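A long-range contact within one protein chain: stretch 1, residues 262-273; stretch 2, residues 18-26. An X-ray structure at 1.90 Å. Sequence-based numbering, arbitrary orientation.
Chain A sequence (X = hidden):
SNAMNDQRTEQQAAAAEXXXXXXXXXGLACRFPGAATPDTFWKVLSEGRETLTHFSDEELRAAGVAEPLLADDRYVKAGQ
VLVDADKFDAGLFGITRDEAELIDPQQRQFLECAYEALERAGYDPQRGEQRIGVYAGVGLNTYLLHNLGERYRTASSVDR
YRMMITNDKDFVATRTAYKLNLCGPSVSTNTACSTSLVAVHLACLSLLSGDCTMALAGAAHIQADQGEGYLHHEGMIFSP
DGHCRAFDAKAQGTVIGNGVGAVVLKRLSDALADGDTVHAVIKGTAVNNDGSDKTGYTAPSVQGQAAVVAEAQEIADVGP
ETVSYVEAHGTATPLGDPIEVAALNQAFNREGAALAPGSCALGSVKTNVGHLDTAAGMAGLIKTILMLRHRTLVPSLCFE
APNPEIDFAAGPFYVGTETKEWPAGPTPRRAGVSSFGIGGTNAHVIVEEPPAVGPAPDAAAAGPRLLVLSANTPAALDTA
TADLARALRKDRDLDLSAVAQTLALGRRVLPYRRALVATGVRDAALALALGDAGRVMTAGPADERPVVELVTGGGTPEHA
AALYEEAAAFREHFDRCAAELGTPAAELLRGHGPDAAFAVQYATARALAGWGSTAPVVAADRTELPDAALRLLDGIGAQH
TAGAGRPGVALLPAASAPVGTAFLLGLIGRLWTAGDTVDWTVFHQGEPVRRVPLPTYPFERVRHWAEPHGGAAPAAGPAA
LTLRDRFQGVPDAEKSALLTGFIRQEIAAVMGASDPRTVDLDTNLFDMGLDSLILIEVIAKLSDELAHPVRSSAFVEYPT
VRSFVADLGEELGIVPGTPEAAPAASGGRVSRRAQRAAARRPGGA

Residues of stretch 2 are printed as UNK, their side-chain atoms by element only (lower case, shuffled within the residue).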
ATOM      1  N   ALA A 262       0.719 -12.943  10.495  1.00  9.21           N
ATOM      2  CA  ALA A 262       0.768 -12.979   9.038  1.00  7.23           C
ATOM      3  C   ALA A 262      -0.111 -14.097   8.483  1.00  9.49           C
ATOM      4  O   ALA A 262      -0.290 -15.154   9.108  1.00  8.70           O
ATOM      5  CB  ALA A 262       2.209 -13.148   8.561  1.00 11.33           C
ATOM      6  N   VAL A 263      -0.675 -13.844   7.307  1.00 10.22           N
ATOM      7  CA  VAL A 263      -1.369 -14.863   6.552  1.00 10.39           C
ATOM      8  C   VAL A 263      -0.752 -14.979   5.169  1.00 10.07           C
ATOM      9  O   VAL A 263      -0.186 -14.015   4.648  1.00 11.06           O
ATOM     10  CB  VAL A 263      -2.880 -14.560   6.434  1.00 12.13           C
ATOM     11  CG1 VAL A 263      -3.517 -14.541   7.812  1.00 14.88           C
ATOM     12  CG2 VAL A 263      -3.121 -13.222   5.698  1.00 10.80           C
ATOM     13  N   VAL A 264      -0.865 -16.174   4.596  1.00  9.14           N
ATOM     14  CA  VAL A 264      -0.409 -16.463   3.237  1.00  9.72           C
ATOM     15  C   VAL A 264      -1.649 -16.702   2.378  1.00 10.79           C
ATOM     16  O   VAL A 264      -2.483 -17.542   2.719  1.00 11.35           O
ATOM     17  CB  VAL A 264       0.509 -17.694   3.209  1.00 11.92           C
ATOM     18  CG1 VAL A 264       0.986 -18.017   1.786  1.00  9.33           C
ATOM     19  CG2 VAL A 264       1.689 -17.502   4.141  1.00 13.53           C
ATOM     20  N   LEU A 265      -1.771 -15.948   1.287  1.00  9.70           N
ATOM     21  CA  LEU A 265      -2.973 -15.909   0.465  1.00 12.50           C
ATOM     22  C   LEU A 265      -2.669 -16.399  -0.946  1.00 14.76           C
ATOM     23  O   LEU A 265      -1.571 -16.183  -1.458  1.00 13.14           O
ATOM     24  CB  LEU A 265      -3.531 -14.483   0.417  1.00 14.05           C
ATOM     25  CG  LEU A 265      -3.771 -13.857   1.799  1.00 14.72           C
ATOM     26  CD1 LEU A 265      -4.201 -12.405   1.679  1.00 16.84           C
ATOM     27  CD2 LEU A 265      -4.807 -14.648   2.580  1.00 13.88           C
ATOM     28  N   LYS A 266      -3.658 -17.050  -1.558  1.00 12.13           N
ATOM     29  CA  LYS A 266      -3.555 -17.616  -2.897  1.00 13.15           C
ATOM     30  C   LYS A 266      -4.961 -17.740  -3.463  1.00 16.82           C
ATOM     31  O   LYS A 266      -5.899 -17.977  -2.707  1.00 17.64           O
ATOM     32  CB  LYS A 266      -2.883 -18.992  -2.843  1.00 15.37           C
ATOM     33  CG  LYS A 266      -2.674 -19.657  -4.206  1.00 18.77           C
ATOM     34  CD  LYS A 266      -2.216 -21.114  -4.051  1.00 23.39           C
ATOM     35  CE  LYS A 266      -0.862 -21.362  -4.649  1.00 23.98           C
ATOM     36  NZ  LYS A 266      -0.443 -22.803  -4.613  1.00 22.20           N
ATOM     37  N   ARG A 267      -5.133 -17.586  -4.769  1.00 15.46           N
ATOM     38  CA  ARG A 267      -6.460 -17.783  -5.344  1.00 19.33           C
ATOM     39  C   ARG A 267      -6.966 -19.133  -4.911  1.00 20.33           C
ATOM     40  O   ARG A 267      -6.207 -20.093  -4.896  1.00 19.30           O
ATOM     41  CB  ARG A 267      -6.452 -17.740  -6.859  1.00 22.93           C
ATOM     42  CG  ARG A 267      -6.153 -16.414  -7.474  1.00 32.35           C
ATOM     43  CD  ARG A 267      -6.383 -16.542  -8.954  1.00 43.40           C
ATOM     44  NE  ARG A 267      -5.968 -15.359  -9.689  1.00 49.51           N
ATOM     45  CZ  ARG A 267      -6.797 -14.530 -10.318  1.00 58.27           C
ATOM     46  NH1 ARG A 267      -8.120 -14.733 -10.314  1.00 53.22           N
ATOM     47  NH2 ARG A 267      -6.293 -13.487 -10.962  1.00 66.66           N
ATOM     48  N   LEU A 268      -8.237 -19.214  -4.559  1.00 19.54           N
ATOM     49  CA  LEU A 268      -8.783 -20.480  -4.073  1.00 20.93           C
ATOM     50  C   LEU A 268      -8.676 -21.570  -5.120  1.00 19.59           C
ATOM     51  O   LEU A 268      -8.316 -22.703  -4.796  1.00 18.35           O
ATOM     52  CB  LEU A 268     -10.241 -20.323  -3.652  1.00 22.45           C
ATOM     53  CG  LEU A 268     -10.929 -21.619  -3.222  1.00 22.03           C
ATOM     54  CD1 LEU A 268     -10.188 -22.276  -2.073  1.00 21.13           C
ATOM     55  CD2 LEU A 268     -12.401 -21.349  -2.838  1.00 24.47           C
ATOM     56  N   SER A 269      -8.983 -21.246  -6.372  1.00 21.20           N
ATOM     57  CA  SER A 269      -8.903 -22.256  -7.432  1.00 24.36           C
ATOM     58  C   SER A 269      -7.484 -22.803  -7.546  1.00 24.47           C
ATOM     59  O   SER A 269      -7.316 -24.008  -7.678  1.00 23.60           O
ATOM     60  CB  SER A 269      -9.350 -21.693  -8.778  1.00 26.78           C
ATOM     61  OG  SER A 269      -8.520 -20.612  -9.167  1.00 32.21           O
ATOM     62  N   ASP A 270      -6.469 -21.934  -7.474  1.00 22.40           N
ATOM     63  CA  ASP A 270      -5.076 -22.393  -7.527  1.00 22.00           C
ATOM     64  C   ASP A 270      -4.739 -23.274  -6.336  1.00 23.33           C
ATOM     65  O   ASP A 270      -4.071 -24.302  -6.477  1.00 24.13           O
ATOM     66  CB  ASP A 270      -4.092 -21.215  -7.565  1.00 22.73           C
ATOM     67  CG  ASP A 270      -4.187 -20.398  -8.842  1.00 29.76           C
ATOM     68  OD1 ASP A 270      -4.728 -20.909  -9.841  1.00 36.41           O
ATOM     69  OD2 ASP A 270      -3.709 -19.236  -8.846  1.00 32.13           O
ATOM     70  N   ALA A 271      -5.176 -22.857  -5.153  1.00 17.92           N
ATOM     71  CA  ALA A 271      -4.869 -23.585  -3.932  1.00 15.25           C
ATOM     72  C   ALA A 271      -5.388 -25.012  -4.012  1.00 17.64           C
ATOM     73  O   ALA A 271      -4.682 -25.966  -3.674  1.00 21.47           O
ATOM     74  CB  ALA A 271      -5.470 -22.873  -2.719  1.00 15.31           C
ATOM     75  N   LEU A 272      -6.628 -25.151  -4.462  1.00 19.69           N
ATOM     76  CA  LEU A 272      -7.249 -26.459  -4.574  1.00 23.11           C
ATOM     77  C   LEU A 272      -6.518 -27.305  -5.617  1.00 27.26           C
ATOM     78  O   LEU A 272      -6.282 -28.497  -5.407  1.00 29.36           O
ATOM     79  CB  LEU A 272      -8.717 -26.317  -4.954  1.00 24.62           C
ATOM     80  CG  LEU A 272      -9.633 -25.633  -3.933  1.00 28.96           C
ATOM     81  CD1 LEU A 272     -11.003 -25.403  -4.541  1.00 33.17           C
ATOM     82  CD2 LEU A 272      -9.753 -26.464  -2.670  1.00 28.78           C
ATOM     83  N   ALA A 273      -6.165 -26.679  -6.735  1.00 30.07           N
ATOM     84  CA  ALA A 273      -5.466 -27.378  -7.813  1.00 36.58           C
ATOM     85  C   ALA A 273      -4.096 -27.872  -7.368  1.00 36.48           C
ATOM     86  O   ALA A 273      -3.658 -28.939  -7.775  1.00 35.91           O
ATOM     87  CB  ALA A 273      -5.323 -26.477  -9.014  1.00 33.96           C
ATOM     88  N   UNK A  18     -16.640 -22.497  -6.481  1.00 70.89           N
ATOM     89  CA  UNK A  18     -15.375 -21.771  -6.368  1.00 67.46           C
ATOM     90  C   UNK A  18     -15.368 -20.578  -7.318  1.00 56.59           C
ATOM     91  O   UNK A  18     -15.132 -20.721  -8.522  1.00 49.49           O
ATOM     92  c   UNK A  18     -12.841 -21.899  -6.634  1.00 54.15           C
ATOM     93  c   UNK A  18     -14.096 -23.843  -5.678  1.00 55.47           C
ATOM     94  c   UNK A  18     -14.153 -22.689  -6.669  1.00 58.70           C
ATOM     95  N   UNK A  19     -15.632 -19.400  -6.760  1.00 52.11           N
ATOM     96  CA  UNK A  19     -15.657 -18.160  -7.528  1.00 49.71           C
ATOM     97  C   UNK A  19     -14.243 -17.755  -7.917  1.00 43.56           C
ATOM     98  O   UNK A  19     -13.295 -18.019  -7.177  1.00 37.97           O
ATOM     99  c   UNK A  19     -17.838 -13.944  -4.753  1.00 75.43           C
ATOM    100  c   UNK A  19     -16.305 -17.037  -6.724  1.00 51.25           C
ATOM    101  c   UNK A  19     -17.631 -17.395  -6.084  1.00 57.32           C
ATOM    102  n   UNK A  19     -17.815 -12.739  -5.307  1.00 69.93           N
ATOM    103  n   UNK A  19     -17.748 -14.066  -3.433  1.00 79.69           N
ATOM    104  n   UNK A  19     -17.937 -15.026  -5.516  1.00 73.65           N
ATOM    105  c   UNK A  19     -17.970 -16.392  -5.004  1.00 66.77           C
ATOM    106  N   UNK A  20     -14.115 -17.113  -9.074  1.00 41.12           N
ATOM    107  CA  UNK A  20     -12.818 -16.671  -9.574  1.00 44.13           C
ATOM    108  C   UNK A  20     -12.070 -15.810  -8.558  1.00 35.51           C
ATOM    109  O   UNK A  20     -10.848 -15.905  -8.417  1.00 38.69           O
ATOM    110  c   UNK A  20     -13.225 -16.778 -12.076  1.00 77.53           C
ATOM    111  o   UNK A  20     -13.099 -16.284 -13.218  1.00 82.76           O
ATOM    112  o   UNK A  20     -13.533 -17.974 -11.880  1.00 85.62           O
ATOM    113  c   UNK A  20     -12.998 -15.883 -10.875  1.00 59.79           C
ATOM    114  N   UNK A  21     -12.814 -14.974  -7.846  1.00 28.16           N
ATOM    115  CA  UNK A  21     -12.218 -13.986  -6.953  1.00 28.68           C
ATOM    116  C   UNK A  21     -12.001 -14.479  -5.521  1.00 26.43           C
ATOM    117  O   UNK A  21     -11.429 -13.759  -4.710  1.00 28.52           O
ATOM    118  o   UNK A  21     -14.374 -13.038  -6.390  1.00 36.44           O
ATOM    119  c   UNK A  21     -13.096 -12.735  -6.924  1.00 30.38           C
ATOM    120  N   UNK A  22     -12.452 -15.690  -5.196  1.00 21.38           N
ATOM    121  CA  UNK A  22     -12.265 -16.203  -3.841  1.00 18.24           C
ATOM    122  C   UNK A  22     -10.782 -16.428  -3.582  1.00 16.78           C
ATOM    123  O   UNK A  22     -10.075 -16.972  -4.431  1.00 15.86           O
ATOM    124  c   UNK A  22     -14.542 -17.290  -3.463  1.00 33.34           C
ATOM    125  o   UNK A  22     -15.280 -18.298  -3.493  1.00 39.31           O
ATOM    126  c   UNK A  22     -13.041 -17.507  -3.624  1.00 23.83           C
ATOM    127  o   UNK A  22     -14.990 -16.133  -3.300  1.00 31.19           O
ATOM    128  N   UNK A  23     -10.319 -16.009  -2.407  1.00 16.39           N
ATOM    129  CA  UNK A  23      -8.920 -16.153  -2.010  1.00 14.80           C
ATOM    130  C   UNK A  23      -8.775 -17.142  -0.859  1.00 14.83           C
ATOM    131  O   UNK A  23      -9.374 -16.961   0.196  1.00 16.30           O
ATOM    132  c   UNK A  23      -6.860 -14.994  -1.118  1.00 14.69           C
ATOM    133  c   UNK A  23      -7.670 -14.032  -3.905  1.00 23.32           C
ATOM    134  c   UNK A  23      -8.392 -13.726  -2.638  1.00 21.58           C
ATOM    135  c   UNK A  23      -8.302 -14.808  -1.551  1.00 17.07           C
ATOM    136  N   UNK A  24      -7.957 -18.174  -1.045  1.00 13.84           N
ATOM    137  CA  UNK A  24      -7.663 -19.103   0.039  1.00 13.75           C
ATOM    138  C   UNK A  24      -6.617 -18.556   1.004  1.00 14.05           C
ATOM    139  O   UNK A  24      -5.635 -17.940   0.587  1.00 15.83           O
ATOM    140  c   UNK A  24      -7.187 -20.426  -0.518  1.00 17.24           C
ATOM    141  N   UNK A  25      -6.836 -18.778   2.295  1.00 12.23           N
ATOM    142  CA  UNK A  25      -5.782 -18.636   3.287  1.00 11.48           C
ATOM    143  C   UNK A  25      -5.091 -19.983   3.405  1.00 14.42           C
ATOM    144  O   UNK A  25      -5.696 -20.932   3.904  1.00 17.16           O
ATOM    145  c   UNK A  25      -6.333 -18.213   4.644  1.00 14.47           C
ATOM    146  c   UNK A  25      -5.212 -18.064   5.649  1.00 13.41           C
ATOM    147  c   UNK A  25      -7.116 -16.907   4.505  1.00 14.08           C
ATOM    148  N   UNK A  26      -3.847 -20.089   2.936  1.00 14.06           N
ATOM    149  CA  UNK A  26      -3.192 -21.392   2.879  1.00 15.20           C
ATOM    150  C   UNK A  26      -2.143 -21.568   3.949  1.00 13.64           C
ATOM    151  O   UNK A  26      -1.568 -22.641   4.079  1.00 13.62           O
ATOM    152  c   UNK A  26      -1.466 -20.607   1.208  1.00 13.66           C
ATOM    153  c   UNK A  26      -0.640 -20.985  -0.016  1.00 18.57           C
ATOM    154  c   UNK A  26      -3.619 -21.699   0.430  1.00 16.26           C
ATOM    155  c   UNK A  26      -2.546 -21.651   1.523  1.00 15.31           C
TER
HETATM  156  O   HOH W   1     -10.586 -18.711  -6.913  1.00 26.59           O
HETATM  157  O   HOH W   2      -9.187 -18.026  -9.584  1.00 39.03           O

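Position 18 carries three side-chain carbons, forked at the first and with no heteroatom. One branch lies 3.6 Å from Leu272 CD1 and the other 3.9 Å from Leu268 CD2, so the fork rests on the helix of stretch 1. A short fork of carbons alone is valine, Val18.

At position 19 three carbons lead to a nitrogen and then to a carbon bearing two more nitrogens, a guanidinium. The CB points away from stretch 1 and the side chain makes no contact there. The residue is Arg19.

Position 20 has two carbons, the second carrying two oxygens: a short carboxylate. Its side chain comes no nearer to stretch 1 than 5.0 Å; the backbone O faces Arg267 instead, 3.5 Å from NH1. This is Asp20.

Position 21 has one carbon and then one oxygen; its CA-to-CB bond points away from stretch 1, and the side chain comes no nearer than 6.3 Å. It is Ser21.

Position 22 repeats the pattern of two carbons and two oxygens. Its CB lies 4.0 Å from Leu268 CB, and its backbone O accepts a hydrogen bond from Leu268 N (2.9 Å), a helix-start amide. The residue is Asp22. It closes a type I turn begun at Arg19, with Asp22 N to Arg19 O at 3.2 Å, and its OD1 forms a salt bridge with Arg19 NH1 (3.4 Å) through charge alone.

Position 23 has four carbons, forked at the first, with one arm two carbons long. The one-carbon arm lies 3.7 Å from Leu265 CB. This is isoleucine, Ile23.

Position 24 has a single side-chain carbon, CB, which touches Ala271 CB (3.7 Å) and Leu268 CD1 (3.9 Å), both on the helix. The residue is Ala24.

Position 25 has a three-carbon fork, one branch 3.8 Å from Leu265 CD2: Val25.

At position 26 four carbons again fork at the first, with one longer arm. That arm's first carbon meets Val264 CG1 at 3.6 Å, and the short arm meets Ala271 CB at 3.8 Å. The residue is Ile26.

The contact joins an antiparallel strand pairing to a helix packing. Ala24 N donates to Lys266 O (2.7 Å), Lys266 N to Ala24 O (3.0 Å), and Ile26 N to Val264 O (2.9 Å). Leu265 and Val25 share one sheet face; Lys266 and Ala24 share the other, where Ala271 packs. Beyond the strand, water 2 bonds Asp20 O (2.9 Å) and Ser269 OG (2.7 Å), linking the turn to the first turn of the helix.

Stretch 2 (18-26) VRDSDIAVI
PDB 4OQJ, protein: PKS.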